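Local coordinates for protein transketolase (Campylobacter jejuni, PDB 3L84) that is a transketolase, a dimeric enzyme of the thiamine diphosphate-dependent family built from three alpha/beta domains, at residues Q156-G168 and H386-N398. Sequence-based numbering, arbitrary orientation.
Sequences QEGISYEACSLAG and HFGIREHAMAAIN
Both oxygens of the Glu162 carboxylate are held at the first turn of helix 391-404, where OE1 accepts the backbone N-H of Ala393 at 2.9 Å, nearly along the C-O axis and fairly straight (160°). Glu162 OE2 accepts a hydrogen bond from a water 2.7 Å away. That water in turn accepts from His392 N at 3.0 Å, and Gly158 N of the second subunit also donates to OE2. Two direct backbone N-H bonds, one from each subunit, and a third relayed by water probably stabilise the negative charge. Arg390, at the N-cap position, sends its extended chain past Glu162 in the opposite direction, their charged atoms not in contact. Its NH2 donates to Ser165 OG at 2.9 Å, the hydroxyl tilted from the guanidinium plane, while NH1 donates to Phe387 O of its own chain and to Ala193 O of the second subunit. Leu166 CG lies over one guanidinium face, and its CD1 meets Ile397 CD1 at 3.6 Å. Nearer the start of helix 158-169, Ile159 holds CG1 anti to the backbone N (chi1 -163°). This sets CD1 over the His392 ring face, 3.6 Å from the centroid, a CH-pi contact. The axes of segments 158-168 and 391-398 approach to 8.5 Å, crossing at -70°, with Ala393 CB 3.5 Å from Glu162 CB. This buried helix pair joins the thiamine diphosphate-binding and pyrimidine-binding domains of one chain; bonds to Gly158, Ala193 and, from Ser165, Glu196 of the second subunit place it at the dimer interface, consistent with the transketolase fold.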
ATOM      1  N   GLN A 156      10.021  -0.094 -11.862  1.00  7.59           N
ATOM      2  CA  GLN A 156       9.092  -1.234 -11.814  1.00  7.26           C
ATOM      3  C   GLN A 156       7.947  -0.993 -10.873  1.00  7.30           C
ATOM      4  O   GLN A 156       6.886  -1.605 -11.017  1.00  7.40           O
ATOM      5  CB  GLN A 156       9.846  -2.525 -11.477  1.00  7.66           C
ATOM      6  CG  GLN A 156      10.751  -2.965 -12.591  1.00  8.17           C
ATOM      7  CD  GLN A 156      11.456  -4.264 -12.332  1.00  8.10           C
ATOM      8  OE1 GLN A 156      10.923  -5.144 -11.637  1.00 10.20           O
ATOM      9  NE2 GLN A 156      12.652  -4.422 -12.930  1.00  9.47           N
ATOM     10  N   GLU A 157       8.147  -0.145  -9.881  1.00  7.11           N
ATOM     11  CA  GLU A 157       7.106   0.136  -8.888  1.00  7.49           C
ATOM     12  C   GLU A 157       5.940   0.881  -9.519  1.00  7.79           C
ATOM     13  O   GLU A 157       6.132   1.845 -10.266  1.00  8.12           O
ATOM     14  CB  GLU A 157       7.694   0.943  -7.731  1.00  8.34           C
ATOM     15  CG  GLU A 157       8.494   0.099  -6.800  1.00  8.81           C
ATOM     16  CD  GLU A 157       7.665  -0.798  -5.906  1.00  9.89           C
ATOM     17  OE1 GLU A 157       6.406  -0.877  -5.972  1.00  8.80           O
ATOM     18  OE2 GLU A 157       8.334  -1.483  -5.044  1.00  9.59           O
ATOM     19  N   GLY A 158       4.727   0.464  -9.211  1.00  7.34           N
ATOM     20  CA  GLY A 158       3.520   1.136  -9.725  1.00  7.27           C
ATOM     21  C   GLY A 158       3.484   2.637  -9.499  1.00  8.25           C
ATOM     22  O   GLY A 158       3.006   3.392 -10.355  1.00  7.68           O
ATOM     23  N   ILE A 159       4.007   3.087  -8.359  1.00  7.39           N
ATOM     24  CA  ILE A 159       3.951   4.520  -8.024  1.00  7.68           C
ATOM     25  C   ILE A 159       4.696   5.363  -9.077  1.00  7.69           C
ATOM     26  O   ILE A 159       4.331   6.518  -9.320  1.00  7.52           O
ATOM     27  CB  ILE A 159       4.464   4.773  -6.633  1.00  7.69           C
ATOM     28  CG1 ILE A 159       4.039   6.134  -6.122  1.00  7.58           C
ATOM     29  CG2 ILE A 159       5.985   4.533  -6.535  1.00  8.51           C
ATOM     30  CD1 ILE A 159       4.535   6.454  -4.690  1.00  9.27           C
ATOM     31  N   SER A 160       5.737   4.806  -9.704  1.00  6.94           N
ATOM     32  CA  SER A 160       6.464   5.562 -10.705  1.00  6.91           C
ATOM     33  C   SER A 160       5.590   5.837 -11.942  1.00  7.77           C
ATOM     34  O   SER A 160       5.568   6.952 -12.459  1.00  7.70           O
ATOM     35  CB  SER A 160       7.760   4.837 -11.112  1.00  7.49           C
ATOM     36  OG  SER A 160       7.541   3.648 -11.882  1.00  9.48           O
ATOM     37  N   TYR A 161       4.833   4.825 -12.378  1.00  7.12           N
ATOM     38  CA  TYR A 161       3.964   4.971 -13.524  1.00  7.53           C
ATOM     39  C   TYR A 161       2.856   5.995 -13.222  1.00  6.80           C
ATOM     40  O   TYR A 161       2.500   6.836 -14.044  1.00  7.35           O
ATOM     41  CB  TYR A 161       3.296   3.648 -13.903  1.00  6.72           C
ATOM     42  CG  TYR A 161       4.190   2.508 -14.289  1.00  6.90           C
ATOM     43  CD1 TYR A 161       4.398   2.198 -15.620  1.00  7.40           C
ATOM     44  CD2 TYR A 161       4.725   1.651 -13.338  1.00  6.86           C
ATOM     45  CE1 TYR A 161       5.147   1.076 -15.985  1.00  7.06           C
ATOM     46  CE2 TYR A 161       5.483   0.551 -13.677  1.00  6.78           C
ATOM     47  CZ  TYR A 161       5.665   0.247 -15.012  1.00  7.24           C
ATOM     48  OH  TYR A 161       6.396  -0.892 -15.326  1.00  8.28           O
ATOM     49  N   GLU A 162       2.335   5.924 -11.993  1.00  6.83           N
ATOM     50  CA  GLU A 162       1.269   6.855 -11.598  1.00  7.02           C
ATOM     51  C   GLU A 162       1.764   8.260 -11.631  1.00  6.80           C
ATOM     52  O   GLU A 162       1.101   9.154 -12.167  1.00  7.62           O
ATOM     53  CB  GLU A 162       0.847   6.553 -10.152  1.00  7.00           C
ATOM     54  CG  GLU A 162       0.058   5.245  -9.870  1.00  7.18           C
ATOM     55  CD  GLU A 162      -0.308   5.062  -8.412  1.00  8.25           C
ATOM     56  OE1 GLU A 162      -0.152   5.986  -7.595  1.00  7.97           O
ATOM     57  OE2 GLU A 162      -0.758   3.955  -8.037  1.00  9.23           O
ATOM     58  N   ALA A 163       2.911   8.515 -11.015  1.00  7.07           N
ATOM     59  CA  ALA A 163       3.408   9.887 -10.953  1.00  7.21           C
ATOM     60  C   ALA A 163       3.808  10.437 -12.314  1.00  7.69           C
ATOM     61  O   ALA A 163       3.552  11.595 -12.638  1.00  7.75           O
ATOM     62  CB  ALA A 163       4.603   9.965  -9.991  1.00  8.11           C
ATOM     63  N   CYS A 164       4.439   9.593 -13.109  1.00  7.21           N
ATOM     64  CA  CYS A 164       4.866  10.029 -14.431  1.00  7.98           C
ATOM     65  C   CYS A 164       3.654  10.273 -15.350  1.00  7.68           C
ATOM     66  O   CYS A 164       3.706  11.129 -16.234  1.00  7.48           O
ATOM     67  CB  CYS A 164       5.828   9.040 -15.026  1.00  7.99           C
ATOM     68  SG  CYS A 164       7.454   9.068 -14.178  1.00 10.39           S
ATOM     69  N   SER A 165       2.557   9.563 -15.121  1.00  7.49           N
ATOM     70  CA  SER A 165       1.319   9.840 -15.819  1.00  7.75           C
ATOM     71  C   SER A 165       0.922  11.292 -15.579  1.00  8.04           C
ATOM     72  O   SER A 165       0.652  12.041 -16.518  1.00  8.30           O
ATOM     73  CB  SER A 165       0.213   8.895 -15.333  1.00  7.99           C
ATOM     74  OG  SER A 165      -0.917   8.953 -16.220  1.00  8.18           O
ATOM     75  N   LEU A 166       0.901  11.713 -14.314  1.00  7.73           N
ATOM     76  CA  LEU A 166       0.584  13.084 -13.990  1.00  8.40           C
ATOM     77  C   LEU A 166       1.620  14.091 -14.539  1.00  7.61           C
ATOM     78  O   LEU A 166       1.255  15.213 -14.930  1.00  8.44           O
ATOM     79  CB  LEU A 166       0.467  13.253 -12.455  1.00  8.87           C
ATOM     80  CG  LEU A 166      -0.846  12.785 -11.838  1.00  8.08           C
ATOM     81  CD1 LEU A 166      -0.727  12.666 -10.351  1.00  9.02           C
ATOM     82  CD2 LEU A 166      -1.948  13.781 -12.181  1.00 10.32           C
ATOM     83  N   ALA A 167       2.903  13.711 -14.573  1.00  7.44           N
ATOM     84  CA  ALA A 167       3.915  14.626 -15.086  1.00  6.99           C
ATOM     85  C   ALA A 167       3.659  14.951 -16.538  1.00  7.89           C
ATOM     86  O   ALA A 167       3.849  16.095 -16.950  1.00  8.24           O
ATOM     87  CB  ALA A 167       5.323  14.029 -14.928  1.00  8.43           C
ATOM     88  N   GLY A 168       3.266  13.957 -17.326  1.00  7.77           N
ATOM     89  CA  GLY A 168       2.998  14.208 -18.743  1.00  7.60           C
ATOM     90  C   GLY A 168       1.748  15.050 -18.913  1.00  8.13           C
ATOM     91  O   GLY A 168       1.721  15.992 -19.703  1.00  8.75           O
ATOM     92  N   HIS A 386      -6.600  17.338  -9.067  1.00  7.81           N
ATOM     93  CA  HIS A 386      -7.293  16.123  -9.495  1.00  7.53           C
ATOM     94  C   HIS A 386      -6.238  15.046  -9.666  1.00  6.99           C
ATOM     95  O   HIS A 386      -5.597  14.926 -10.706  1.00  7.33           O
ATOM     96  CB  HIS A 386      -8.086  16.417 -10.764  1.00  8.50           C
ATOM     97  CG  HIS A 386      -9.164  17.419 -10.524  1.00  9.51           C
ATOM     98  ND1 HIS A 386      -9.092  18.753 -10.879  1.00 13.94           N
ATOM     99  CD2 HIS A 386     -10.309  17.278  -9.820  1.00 10.89           C
ATOM    100  CE1 HIS A 386     -10.184  19.370 -10.439  1.00 11.84           C
ATOM    101  NE2 HIS A 386     -10.942  18.495  -9.806  1.00 17.86           N
ATOM    102  N   PHE A 387      -6.033  14.260  -8.620  1.00  5.51           N
ATOM    103  CA  PHE A 387      -4.951  13.266  -8.639  1.00  6.46           C
ATOM    104  C   PHE A 387      -5.239  12.057  -9.501  1.00  6.44           C
ATOM    105  O   PHE A 387      -4.328  11.289  -9.829  1.00  6.80           O
ATOM    106  CB  PHE A 387      -4.596  12.852  -7.221  1.00  6.84           C
ATOM    107  CG  PHE A 387      -3.850  13.910  -6.466  1.00  6.55           C
ATOM    108  CD1 PHE A 387      -2.493  14.081  -6.654  1.00  6.33           C
ATOM    109  CD2 PHE A 387      -4.491  14.709  -5.534  1.00  6.28           C
ATOM    110  CE1 PHE A 387      -1.817  15.044  -5.929  1.00  6.28           C
ATOM    111  CE2 PHE A 387      -3.819  15.668  -4.839  1.00  7.10           C
ATOM    112  CZ  PHE A 387      -2.477  15.844  -5.047  1.00  7.09           C
ATOM    113  N   GLY A 388      -6.492  11.862  -9.860  1.00  6.65           N
ATOM    114  CA  GLY A 388      -6.897  10.646 -10.504  1.00  6.13           C
ATOM    115  C   GLY A 388      -6.910   9.481  -9.518  1.00  5.74           C
ATOM    116  O   GLY A 388      -6.814   9.660  -8.313  1.00  6.94           O
ATOM    117  N   ILE A 389      -6.986   8.256 -10.046  1.00  6.24           N
ATOM    118  CA  ILE A 389      -7.111   7.052  -9.222  1.00  6.86           C
ATOM    119  C   ILE A 389      -5.691   6.581  -8.911  1.00  6.77           C
ATOM    120  O   ILE A 389      -5.217   5.548  -9.395  1.00  7.43           O
ATOM    121  CB  ILE A 389      -8.013   5.982  -9.820  1.00  7.10           C
ATOM    122  CG1 ILE A 389      -9.384   6.561 -10.258  1.00  8.34           C
ATOM    123  CG2 ILE A 389      -8.261   4.883  -8.782  1.00  8.52           C
ATOM    124  CD1 ILE A 389      -9.438   7.255 -11.650  1.00  9.94           C
ATOM    125  N   ARG A 390      -5.009   7.394  -8.085  1.00  6.19           N
ATOM    126  CA  ARG A 390      -3.579   7.280  -7.858  1.00  6.06           C
ATOM    127  C   ARG A 390      -3.252   7.627  -6.418  1.00  5.64           C
ATOM    128  O   ARG A 390      -2.569   8.604  -6.108  1.00  6.80           O
ATOM    129  CB  ARG A 390      -2.800   8.236  -8.792  1.00  6.26           C
ATOM    130  CG  ARG A 390      -3.005   8.034 -10.278  1.00  6.14           C
ATOM    131  CD  ARG A 390      -2.153   9.022 -11.039  1.00  5.94           C
ATOM    132  NE  ARG A 390      -2.354   8.998 -12.483  1.00  6.63           N
ATOM    133  CZ  ARG A 390      -3.139   9.823 -13.158  1.00  6.68           C
ATOM    134  NH1 ARG A 390      -3.850  10.767 -12.579  1.00  7.15           N
ATOM    135  NH2 ARG A 390      -3.172   9.715 -14.481  1.00  7.24           N
ATOM    136  N   GLU A 391      -3.782   6.869  -5.498  1.00  6.33           N
ATOM    137  CA  GLU A 391      -3.638   7.218  -4.090  1.00  6.25           C
ATOM    138  C   GLU A 391      -2.183   7.327  -3.680  1.00  6.07           C
ATOM    139  O   GLU A 391      -1.795   8.239  -2.948  1.00  6.18           O
ATOM    140  CB  GLU A 391      -4.349   6.220  -3.163  1.00  7.83           C
ATOM    141  CG  GLU A 391      -5.846   6.139  -3.295  1.00  8.23           C
ATOM    142  CD  GLU A 391      -6.302   5.176  -4.369  1.00  9.27           C
ATOM    143  OE1 GLU A 391      -5.460   4.523  -5.053  1.00 10.11           O
ATOM    144  OE2 GLU A 391      -7.541   5.044  -4.529  1.00 11.12           O
ATOM    145  N   HIS A 392      -1.389   6.363  -4.106  1.00  6.41           N
ATOM    146  CA  HIS A 392      -0.005   6.291  -3.630  1.00  6.01           C
ATOM    147  C   HIS A 392       0.808   7.465  -4.150  1.00  6.03           C
ATOM    148  O   HIS A 392       1.469   8.167  -3.380  1.00  6.28           O
ATOM    149  CB  HIS A 392       0.582   4.958  -4.012  1.00  6.37           C
ATOM    150  CG  HIS A 392       1.786   4.507  -3.276  1.00  7.98           C
ATOM    151  ND1 HIS A 392       2.354   5.094  -2.168  1.00 10.93           N
ATOM    152  CD2 HIS A 392       2.497   3.380  -3.529  1.00  7.43           C
ATOM    153  CE1 HIS A 392       3.391   4.335  -1.779  1.00 10.32           C
ATOM    154  NE2 HIS A 392       3.502   3.326  -2.602  1.00 14.00           N
ATOM    155  N   ALA A 393       0.776   7.704  -5.456  1.00  6.29           N
ATOM    156  CA  ALA A 393       1.475   8.859  -6.019  1.00  5.92           C
ATOM    157  C   ALA A 393       0.933  10.153  -5.418  1.00  5.72           C
ATOM    158  O   ALA A 393       1.705  11.079  -5.199  1.00  5.83           O
ATOM    159  CB  ALA A 393       1.374   8.861  -7.548  1.00  6.43           C
HETATM  160  N   MSE A 394      -0.370  10.250  -5.183  1.00  5.28           N
HETATM  161  CA  MSE A 394      -0.902  11.465  -4.551  1.00  5.93           C
HETATM  162  C   MSE A 394      -0.179  11.782  -3.257  1.00  5.22           C
HETATM  163  O   MSE A 394       0.276  12.922  -3.008  1.00  5.52           O
HETATM  164  CB  MSE A 394      -2.403  11.310  -4.263  0.50  2.00           C
HETATM  165  CG  MSE A 394      -2.970  12.398  -3.385  1.00  6.09           C
HETATM  166 SE   MSE A 394      -4.883  12.217  -3.092  1.00 13.51          SE
HETATM  167  CE  MSE A 394      -4.843  10.588  -1.989  1.00  6.92           C
ATOM    168  N   ALA A 395      -0.082  10.784  -2.389  1.00  5.76           N
ATOM    169  CA  ALA A 395       0.577  11.041  -1.100  1.00  5.29           C
ATOM    170  C   ALA A 395       2.063  11.383  -1.261  1.00  6.05           C
ATOM    171  O   ALA A 395       2.562  12.264  -0.564  1.00  5.41           O
ATOM    172  CB  ALA A 395       0.382   9.826  -0.173  1.00  6.48           C
ATOM    173  N   ALA A 396       2.791  10.705  -2.129  1.00  5.52           N
ATOM    174  CA  ALA A 396       4.208  10.987  -2.357  1.00  5.27           C
ATOM    175  C   ALA A 396       4.392  12.368  -2.990  1.00  5.68           C
ATOM    176  O   ALA A 396       5.342  13.103  -2.673  1.00  6.25           O
ATOM    177  CB  ALA A 396       4.862   9.871  -3.200  1.00  6.29           C
ATOM    178  N   ILE A 397       3.503  12.748  -3.883  1.00  5.73           N
ATOM    179  CA  ILE A 397       3.536  14.105  -4.487  1.00  5.68           C
ATOM    180  C   ILE A 397       3.299  15.157  -3.420  1.00  5.65           C
ATOM    181  O   ILE A 397       4.026  16.154  -3.340  1.00  6.05           O
ATOM    182  CB  ILE A 397       2.467  14.222  -5.612  1.00  6.07           C
ATOM    183  CG1 ILE A 397       2.963  13.526  -6.870  1.00  5.98           C
ATOM    184  CG2 ILE A 397       2.053  15.688  -5.889  1.00  6.95           C
ATOM    185  CD1 ILE A 397       1.919  13.182  -7.919  1.00  6.70           C
ATOM    186  N   ASN A 398       2.309  14.927  -2.557  1.00  6.21           N
ATOM    187  CA  ASN A 398       2.021  15.896  -1.512  1.00  5.70           C
ATOM    188  C   ASN A 398       3.090  15.930  -0.432  1.00  5.42           C
ATOM    189  O   ASN A 398       3.315  16.984   0.170  1.00  6.10           O
ATOM    190  CB  ASN A 398       0.631  15.651  -0.943  1.00  6.16           C
ATOM    191  CG  ASN A 398      -0.475  16.308  -1.739  1.00  7.43           C
ATOM    192  OD1 ASN A 398      -1.689  15.946  -1.532  1.00 10.41           O
ATOM    193  ND2 ASN A 398      -0.152  17.243  -2.553  1.00  6.13           N
TER
HETATM  194  O   HOH W   1      -2.151   3.998  -5.699  1.00  8.94           O